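Local coordinates for F-actin-capping protein subunit alpha (Dictyostelium discoideum, PDB 4AKR) that binds the fast-growing barbed ends of actin filaments independently of calcium and blocks subunit exchange there without severing them, at residues A[15-21]-A[47-51]; A[132-138]-A[149-155]; A[162-168]-A[189-195]. All blocks are in the same frame, centred on the assembly; numbering follows the deposited sequence.

Contact 1: residues A[15-21]-A[47-51]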
# COMPACT_ATOMS: atom_id res chain seq x y z
N LEU A 15 -14.06 -1.77 -2.56
CA LEU A 15 -14.34 -2.83 -1.60
C LEU A 15 -13.37 -4.00 -1.68
O LEU A 15 -12.81 -4.43 -0.67
CB LEU A 15 -15.78 -3.34 -1.79
CG LEU A 15 -16.90 -2.32 -1.49
CD1 LEU A 15 -18.28 -2.97 -1.68
CD2 LEU A 15 -16.75 -1.81 -0.06
N LEU A 16 -13.14 -4.51 -2.89
CA LEU A 16 -12.24 -5.64 -3.06
C LEU A 16 -10.80 -5.34 -2.68
O LEU A 16 -10.03 -6.25 -2.39
CB LEU A 16 -12.27 -6.13 -4.51
CG LEU A 16 -13.50 -6.93 -4.97
CD1 LEU A 16 -13.48 -7.10 -6.48
CD2 LEU A 16 -13.53 -8.28 -4.26
N ASN A 17 -10.45 -4.06 -2.66
CA ASN A 17 -9.08 -3.67 -2.35
C ASN A 17 -8.84 -3.10 -0.96
O ASN A 17 -7.78 -2.52 -0.70
CB ASN A 17 -8.58 -2.69 -3.41
CG ASN A 17 -8.16 -3.40 -4.68
OD1 ASN A 17 -7.09 -3.98 -4.74
ND2 ASN A 17 -9.03 -3.37 -5.69
N ALA A 18 -9.82 -3.26 -0.08
CA ALA A 18 -9.69 -2.76 1.28
C ALA A 18 -8.56 -3.48 1.99
O ALA A 18 -8.36 -4.69 1.81
CB ALA A 18 -11.00 -2.96 2.04
N PRO A 19 -7.79 -2.75 2.81
CA PRO A 19 -6.69 -3.41 3.53
C PRO A 19 -7.27 -4.36 4.57
O PRO A 19 -8.46 -4.30 4.91
CB PRO A 19 -5.92 -2.24 4.15
CG PRO A 19 -6.98 -1.19 4.35
CD PRO A 19 -7.81 -1.30 3.08
N PRO A 20 -6.43 -5.26 5.10
CA PRO A 20 -6.88 -6.22 6.11
C PRO A 20 -7.38 -5.56 7.40
O PRO A 20 -6.81 -4.56 7.86
CB PRO A 20 -5.64 -7.08 6.35
CG PRO A 20 -4.51 -6.11 6.11
CD PRO A 20 -4.98 -5.39 4.85
N CYS A 21 -8.44 -6.12 7.97
CA CYS A 21 -9.01 -5.61 9.21
C CYS A 21 -9.69 -4.25 9.14
O CYS A 21 -10.17 -3.77 10.16
CB CYS A 21 -7.92 -5.54 10.28
SG CYS A 21 -7.21 -7.12 10.71
N THR A 47 -19.41 -9.87 -3.83
CA THR A 47 -18.29 -9.00 -3.53
C THR A 47 -17.70 -9.24 -2.15
O THR A 47 -16.49 -9.49 -2.01
CB THR A 47 -18.72 -7.52 -3.65
OG1 THR A 47 -19.11 -7.25 -5.01
CG2 THR A 47 -17.58 -6.59 -3.27
N PHE A 48 -18.54 -9.16 -1.11
CA PHE A 48 -18.07 -9.39 0.25
C PHE A 48 -17.52 -10.82 0.40
O PHE A 48 -16.49 -11.04 1.04
CB PHE A 48 -19.21 -9.16 1.24
CG PHE A 48 -19.54 -7.71 1.46
CD1 PHE A 48 -19.80 -6.87 0.39
CD2 PHE A 48 -19.64 -7.20 2.75
CE1 PHE A 48 -20.15 -5.53 0.60
CE2 PHE A 48 -19.98 -5.86 2.97
CZ PHE A 48 -20.24 -5.03 1.89
N ARG A 49 -18.21 -11.78 -0.21
CA ARG A 49 -17.78 -13.17 -0.17
C ARG A 49 -16.35 -13.35 -0.70
O ARG A 49 -15.55 -14.11 -0.13
CB ARG A 49 -18.77 -14.02 -0.98
CG ARG A 49 -18.28 -15.41 -1.33
CD ARG A 49 -19.42 -16.24 -1.91
NE ARG A 49 -18.94 -17.47 -2.52
CZ ARG A 49 -18.51 -17.56 -3.77
NH1 ARG A 49 -18.51 -16.48 -4.55
NH2 ARG A 49 -18.08 -18.72 -4.25
N GLU A 50 -16.04 -12.65 -1.79
CA GLU A 50 -14.71 -12.71 -2.41
C GLU A 50 -13.64 -12.20 -1.44
O GLU A 50 -12.58 -12.81 -1.31
CB GLU A 50 -14.71 -11.89 -3.70
CG GLU A 50 -13.34 -11.68 -4.34
CD GLU A 50 -12.60 -12.97 -4.63
OE1 GLU A 50 -13.25 -13.99 -4.93
OE2 GLU A 50 -11.34 -12.96 -4.57
N TYR A 51 -13.93 -11.10 -0.76
CA TYR A 51 -13.01 -10.52 0.21
C TYR A 51 -12.85 -11.46 1.42
O TYR A 51 -11.73 -11.87 1.74
CB TYR A 51 -13.55 -9.17 0.71
CG TYR A 51 -12.67 -8.51 1.74
CD1 TYR A 51 -11.57 -7.73 1.37
CD2 TYR A 51 -12.91 -8.68 3.10
CE1 TYR A 51 -10.74 -7.16 2.32
CE2 TYR A 51 -12.09 -8.11 4.06
CZ TYR A 51 -11.01 -7.35 3.67
OH TYR A 51 -10.21 -6.76 4.62
O HOH W 1 -9.65 -8.49 6.95
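The ring of Y51 turns its edge to the 15-21 segment. A18 O lies in the ring plane, 3.5 Å from Y51 CE1, where the partly positive ring hydrogens suit it; L16 O and P19 O lie near the plane at the same edge, and F23 stacks on the ring. With CG anti to the backbone N (chi1 179°), Y51 stretches straight from its helix to the turn beyond helix 4-16. There its hydroxyl is within hydrogen-bonding distance of P19 O, 3.0 Å from Y51 OH. Y51 OH also pairs with a water, so its one proton may go to either P19 O or the water, which accepts the N-H of C21 (C21 N to water 2.8 Å). A tyrosine suits this place because one long, flat side chain can pack against A18 CB and still serve polar backbone at its far end. Helices 4-16, 23-31 and 44-55 make up the N-terminal helical stalk, and here the end of the first meets the third. L15 points into the joint: its CD1 lies 3.9 Å from F48 CE1, its CB 4.0 Å from T47 CG2. T47 can present that methyl because its hydroxyl turns back to S43 O. V27 and V30 of helix 23-31 add to the apolar surroundings of L15. Beside this, L16 CD2 comes close to E50 CG, 3.4 Å away, using only the aliphatic part of the glutamate.

Contact 2: residues A[132-138]-A[149-155]; sequences NGVSAVY and TVCISTC
The N-H of C151 bonds to A136 O, 2.9 Å from C151 N to A136 O and almost straight (169° at the hydrogen). It is one of six backbone bonds that join strands 134-142 and 145-158, the two arms of a hairpin. V134 with S153, A136 with C151 and Y138 with T149 are the hydrogen-bonded pairs. Between them stand the non-hydrogen-bonded pairs S135-I152 and V137-V150, and V137 CA gives a C-H···O contact to T149 O at 3.4 Å. The small side chain of A136 lets C151 sit close beside it, CB to CB 4.3 Å. With SG anti to its carbonyl carbon (chi1 -58°), C151 leans along the strands to the edge of the Y138 ring, a sulfur-aromatic contact with SG 3.8 Å from Y138 CE2. Where regular pairing ends, water takes over: one bridges N132 N to T154 OG1, 2.7 Å from that hydroxyl, and another accepts from C155 N at 3.0 Å and donates weakly to N132 O. The face bearing A136, C151 and V134 packs on L67 of strand 64-67, with Y138 OH bonded to T69 and S153 OG to M56 O. On the opposite face stand S135 and the beta-branched V137, V150 and I152, whose shape suits extended backbone and whose apolar branches suit a buried face; S135, V137 and I152 lie on helix 112-129, while strand 145-158 pairs on its other side with strand 163-175.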
# COMPACT_ATOMS: atom_id res chain seq x y z
N ASN A 132 -1.48 -15.10 17.01
CA ASN A 132 -2.94 -14.98 16.84
C ASN A 132 -3.46 -15.79 15.66
O ASN A 132 -4.56 -15.53 15.16
CB ASN A 132 -3.37 -13.53 16.62
CG ASN A 132 -3.03 -12.64 17.78
OD1 ASN A 132 -3.16 -13.03 18.94
ND2 ASN A 132 -2.59 -11.41 17.48
N GLY A 133 -2.68 -16.76 15.21
CA GLY A 133 -3.08 -17.55 14.07
C GLY A 133 -4.18 -18.57 14.30
O GLY A 133 -4.29 -19.15 15.36
N VAL A 134 -5.01 -18.75 13.28
CA VAL A 134 -6.09 -19.72 13.31
C VAL A 134 -5.81 -20.58 12.07
O VAL A 134 -5.50 -20.05 11.00
CB VAL A 134 -7.46 -19.04 13.18
CG1 VAL A 134 -8.57 -20.08 13.23
CG2 VAL A 134 -7.63 -18.02 14.31
N SER A 135 -5.91 -21.89 12.23
CA SER A 135 -5.63 -22.81 11.13
C SER A 135 -6.84 -23.61 10.64
O SER A 135 -7.89 -23.65 11.29
CB SER A 135 -4.55 -23.79 11.56
OG SER A 135 -5.00 -24.56 12.67
N ALA A 136 -6.68 -24.25 9.49
CA ALA A 136 -7.72 -25.07 8.89
C ALA A 136 -7.07 -26.09 7.95
O ALA A 136 -6.28 -25.73 7.07
CB ALA A 136 -8.70 -24.19 8.13
N VAL A 137 -7.39 -27.36 8.15
CA VAL A 137 -6.85 -28.44 7.33
C VAL A 137 -7.98 -29.24 6.68
O VAL A 137 -8.82 -29.83 7.36
CB VAL A 137 -5.97 -29.38 8.17
CG1 VAL A 137 -5.33 -30.44 7.27
CG2 VAL A 137 -4.89 -28.58 8.89
N TYR A 138 -7.98 -29.25 5.35
CA TYR A 138 -8.99 -29.93 4.57
C TYR A 138 -8.38 -31.14 3.86
O TYR A 138 -7.17 -31.22 3.71
CB TYR A 138 -9.55 -28.98 3.52
CG TYR A 138 -10.01 -27.65 4.08
CD1 TYR A 138 -11.22 -27.53 4.77
CD2 TYR A 138 -9.25 -26.49 3.89
CE1 TYR A 138 -11.66 -26.30 5.26
CE2 TYR A 138 -9.68 -25.25 4.38
CZ TYR A 138 -10.88 -25.16 5.05
OH TYR A 138 -11.33 -23.93 5.48
N THR A 149 -5.00 -29.78 2.14
CA THR A 149 -4.80 -28.34 2.06
C THR A 149 -4.73 -27.69 3.44
O THR A 149 -5.66 -27.79 4.24
CB THR A 149 -5.94 -27.67 1.26
OG1 THR A 149 -6.08 -28.33 -0.00
CG2 THR A 149 -5.62 -26.20 1.02
N VAL A 150 -3.61 -27.02 3.71
CA VAL A 150 -3.39 -26.35 4.99
C VAL A 150 -3.46 -24.83 4.84
O VAL A 150 -2.71 -24.23 4.07
CB VAL A 150 -2.00 -26.69 5.56
CG1 VAL A 150 -1.87 -26.12 6.95
CG2 VAL A 150 -1.80 -28.19 5.58
N CYS A 151 -4.37 -24.22 5.58
CA CYS A 151 -4.56 -22.77 5.56
C CYS A 151 -4.22 -22.18 6.92
O CYS A 151 -4.62 -22.72 7.95
CB CYS A 151 -6.01 -22.43 5.23
SG CYS A 151 -6.65 -23.08 3.67
N ILE A 152 -3.47 -21.09 6.92
CA ILE A 152 -3.11 -20.40 8.15
C ILE A 152 -3.38 -18.92 7.90
O ILE A 152 -3.01 -18.39 6.85
CB ILE A 152 -1.62 -20.59 8.52
CG1 ILE A 152 -1.31 -22.08 8.64
CG2 ILE A 152 -1.32 -19.85 9.83
CD1 ILE A 152 0.04 -22.41 9.26
N SER A 153 -4.04 -18.26 8.85
CA SER A 153 -4.35 -16.84 8.67
C SER A 153 -4.31 -16.11 9.99
O SER A 153 -4.97 -16.51 10.95
CB SER A 153 -5.73 -16.68 8.02
OG SER A 153 -5.90 -15.36 7.54
N THR A 154 -3.55 -15.02 10.04
CA THR A 154 -3.43 -14.24 11.26
C THR A 154 -3.30 -12.77 10.92
O THR A 154 -2.56 -12.38 10.02
CB THR A 154 -2.21 -14.68 12.09
OG1 THR A 154 -2.20 -13.95 13.32
CG2 THR A 154 -0.91 -14.41 11.33
N CYS A 155 -4.02 -11.94 11.68
CA CYS A 155 -4.02 -10.51 11.45
C CYS A 155 -3.85 -9.73 12.74
O CYS A 155 -3.87 -10.29 13.84
CB CYS A 155 -5.33 -10.10 10.80
SG CYS A 155 -6.79 -10.57 11.78
O HOH W 2 -6.03 -12.96 13.63
O HOH W 3 0.03 -13.67 14.76

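Contact 3: residues A[162-168]-A[189-195]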
# COMPACT_ATOMS: atom_id res chain seq x y z
N PHE A 162 -2.39 3.35 14.34
CA PHE A 162 -2.43 3.55 12.89
C PHE A 162 -1.86 2.44 12.02
O PHE A 162 -1.24 2.73 10.99
CB PHE A 162 -1.72 4.85 12.54
CG PHE A 162 -2.34 6.06 13.15
CD1 PHE A 162 -3.46 6.65 12.57
CD2 PHE A 162 -1.81 6.61 14.31
CE1 PHE A 162 -4.04 7.77 13.13
CE2 PHE A 162 -2.38 7.74 14.89
CZ PHE A 162 -3.50 8.32 14.30
N TYR A 163 -2.04 1.19 12.39
CA TYR A 163 -1.51 0.14 11.55
C TYR A 163 -2.28 -1.16 11.63
O TYR A 163 -3.03 -1.40 12.59
CB TYR A 163 -0.04 -0.13 11.88
CG TYR A 163 0.21 -0.92 13.14
CD1 TYR A 163 0.28 -2.31 13.11
CD2 TYR A 163 0.37 -0.29 14.37
CE1 TYR A 163 0.51 -3.05 14.25
CE2 TYR A 163 0.60 -1.02 15.53
CZ TYR A 163 0.68 -2.40 15.46
OH TYR A 163 0.92 -3.13 16.60
N SER A 164 -2.10 -1.98 10.60
CA SER A 164 -2.76 -3.28 10.53
C SER A 164 -1.88 -4.20 9.71
O SER A 164 -0.94 -3.76 9.04
CB SER A 164 -4.14 -3.17 9.88
OG SER A 164 -4.05 -2.88 8.50
N GLY A 165 -2.18 -5.49 9.77
CA GLY A 165 -1.41 -6.45 9.00
C GLY A 165 -2.08 -7.81 8.99
O GLY A 165 -2.96 -8.08 9.79
N ARG A 166 -1.65 -8.65 8.05
CA ARG A 166 -2.17 -10.00 7.93
C ARG A 166 -1.10 -10.86 7.30
O ARG A 166 -0.28 -10.38 6.52
CB ARG A 166 -3.44 -10.04 7.07
CG ARG A 166 -4.03 -11.45 6.95
CD ARG A 166 -5.26 -11.52 6.04
NE ARG A 166 -6.48 -10.99 6.66
CZ ARG A 166 -7.09 -11.53 7.71
NH1 ARG A 166 -6.60 -12.61 8.30
NH2 ARG A 166 -8.22 -10.99 8.16
N TRP A 167 -1.10 -12.13 7.68
CA TRP A 167 -0.17 -13.11 7.13
C TRP A 167 -1.06 -14.28 6.72
O TRP A 167 -1.83 -14.79 7.53
CB TRP A 167 0.85 -13.56 8.18
CG TRP A 167 1.81 -14.63 7.67
CD1 TRP A 167 1.49 -15.90 7.26
CD2 TRP A 167 3.23 -14.51 7.53
NE1 TRP A 167 2.62 -16.57 6.88
CE2 TRP A 167 3.71 -15.74 7.03
CE3 TRP A 167 4.15 -13.48 7.77
CZ2 TRP A 167 5.06 -15.98 6.76
CZ3 TRP A 167 5.50 -13.72 7.51
CH2 TRP A 167 5.93 -14.95 7.01
N ARG A 168 -0.96 -14.67 5.46
CA ARG A 168 -1.74 -15.78 4.94
C ARG A 168 -0.82 -16.82 4.32
O ARG A 168 0.04 -16.49 3.50
CB ARG A 168 -2.72 -15.29 3.86
CG ARG A 168 -3.94 -14.58 4.38
CD ARG A 168 -4.74 -13.98 3.23
NE ARG A 168 -4.06 -12.80 2.69
CZ ARG A 168 -4.40 -12.19 1.56
NH1 ARG A 168 -5.41 -12.65 0.84
NH2 ARG A 168 -3.74 -11.12 1.16
N GLN A 189 1.31 -14.85 1.57
CA GLN A 189 1.01 -13.45 1.28
C GLN A 189 1.07 -12.65 2.57
O GLN A 189 0.41 -13.01 3.55
CB GLN A 189 -0.37 -13.28 0.65
CG GLN A 189 -0.43 -13.52 -0.84
CD GLN A 189 -1.84 -13.34 -1.40
OE1 GLN A 189 -2.72 -14.16 -1.16
NE2 GLN A 189 -2.05 -12.26 -2.15
N VAL A 190 1.83 -11.57 2.56
CA VAL A 190 1.97 -10.73 3.74
C VAL A 190 1.55 -9.30 3.43
O VAL A 190 1.96 -8.72 2.42
CB VAL A 190 3.43 -10.73 4.25
CG1 VAL A 190 3.53 -9.98 5.57
CG2 VAL A 190 3.93 -12.15 4.40
N ASN A 191 0.73 -8.74 4.30
CA ASN A 191 0.23 -7.39 4.10
C ASN A 191 0.38 -6.53 5.35
O ASN A 191 0.06 -6.97 6.45
CB ASN A 191 -1.25 -7.44 3.70
CG ASN A 191 -1.47 -8.23 2.43
OD1 ASN A 191 -1.33 -7.70 1.33
ND2 ASN A 191 -1.81 -9.50 2.58
N VAL A 192 0.88 -5.31 5.17
CA VAL A 192 1.03 -4.38 6.28
C VAL A 192 0.59 -3.01 5.80
O VAL A 192 0.93 -2.59 4.69
CB VAL A 192 2.48 -4.30 6.79
CG1 VAL A 192 2.58 -3.27 7.92
CG2 VAL A 192 2.93 -5.66 7.30
N HIS A 193 -0.16 -2.32 6.65
CA HIS A 193 -0.70 -1.00 6.37
C HIS A 193 -0.42 -0.08 7.55
O HIS A 193 -0.84 -0.34 8.69
CB HIS A 193 -2.21 -1.14 6.15
CG HIS A 193 -2.92 0.16 5.90
ND1 HIS A 193 -2.36 1.20 5.20
CD2 HIS A 193 -4.18 0.55 6.20
CE1 HIS A 193 -3.24 2.18 5.08
NE2 HIS A 193 -4.36 1.81 5.68
N TYR A 194 0.31 1.00 7.27
CA TYR A 194 0.64 2.01 8.28
C TYR A 194 0.04 3.31 7.78
O TYR A 194 0.31 3.72 6.65
CB TYR A 194 2.15 2.16 8.41
CG TYR A 194 2.54 3.21 9.42
CD1 TYR A 194 2.66 4.54 9.04
CD2 TYR A 194 2.75 2.87 10.76
CE1 TYR A 194 2.97 5.53 9.97
CE2 TYR A 194 3.07 3.85 11.70
CZ TYR A 194 3.18 5.18 11.29
OH TYR A 194 3.51 6.18 12.19
N PHE A 195 -0.77 3.96 8.60
CA PHE A 195 -1.41 5.18 8.13
C PHE A 195 -1.42 6.41 9.04
O PHE A 195 -2.45 7.07 9.17
CB PHE A 195 -2.83 4.84 7.68
CG PHE A 195 -3.61 3.99 8.65
CD1 PHE A 195 -3.47 2.61 8.65
CD2 PHE A 195 -4.48 4.58 9.57
CE1 PHE A 195 -4.18 1.81 9.55
CE2 PHE A 195 -5.20 3.80 10.48
CZ PHE A 195 -5.05 2.41 10.47
O HOH W 4 -1.87 -11.68 4.20
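Strands 163-175 and 181-194 form an antiparallel hairpin of the central sheet, and F162 and F195 meet at its open end. F162 O accepts the N-H of F195, 2.7 Å from F195 N and nearly straight at 169°. The F195 side chain stands with CG between its backbone N and carbonyl carbon (chi1 48°), which folds the ring back over F162, so that F162 O lies 3.2 Å above the F195 ring plane, displaced toward its edge. F162 CB also makes a CH-pi contact with this ring. Put an alanine in place of F195 and the peptide of F162 would probably lose its aromatic cover, while a basic side chain of the partner subunit would be left without its cation-pi mate. Further along, G165 CA comes within 3.0 Å of N191 O; a beta-carbon on G165 would also lie tight against that oxygen. V190 CG2 sits over the six-membered ring of W167, 3.9 Å from its centroid. On the other side of the sheet, the R168 guanidinium and Q189 amide stack with planes 28° apart, Q189 OE1 over the face at 3.7 Å from R168 NH1; S54 O takes a hydrogen bond from NH1. A water accepts from R168 NE (2.9 Å) and donates to Q189 O. At its start strand 163-175 makes a G1 beta bulge against K158 of strand 145-158, but with 181-194 its alternating pairs are those of a regular antiparallel hairpin.

How the contacts relate
Contacts 2 and 3 belong to one antiparallel sheet: strands 145-158 and 163-175 are neighbours, and T154 O and W167 N, 2.8 Å apart, probably hydrogen-bond between the two hairpins. Contact 1 joins helices, and its turn rests on the sheet, P20 CB lying 3.8 Å from R166 CB and C21 SG 3.5 Å from C155 CB. Contacts 1 and 2 are mostly buried, though N17 and P19 touch the partner subunit; contact 3 is partly buried and meets that subunit more widely. Chemistry follows place: apolar packing and one tyrosine between helices, small and beta-branched residues in the hairpin between helix and strand, aromatic side chains toward the partner subunit, with arginines reaching back to helix 44-55.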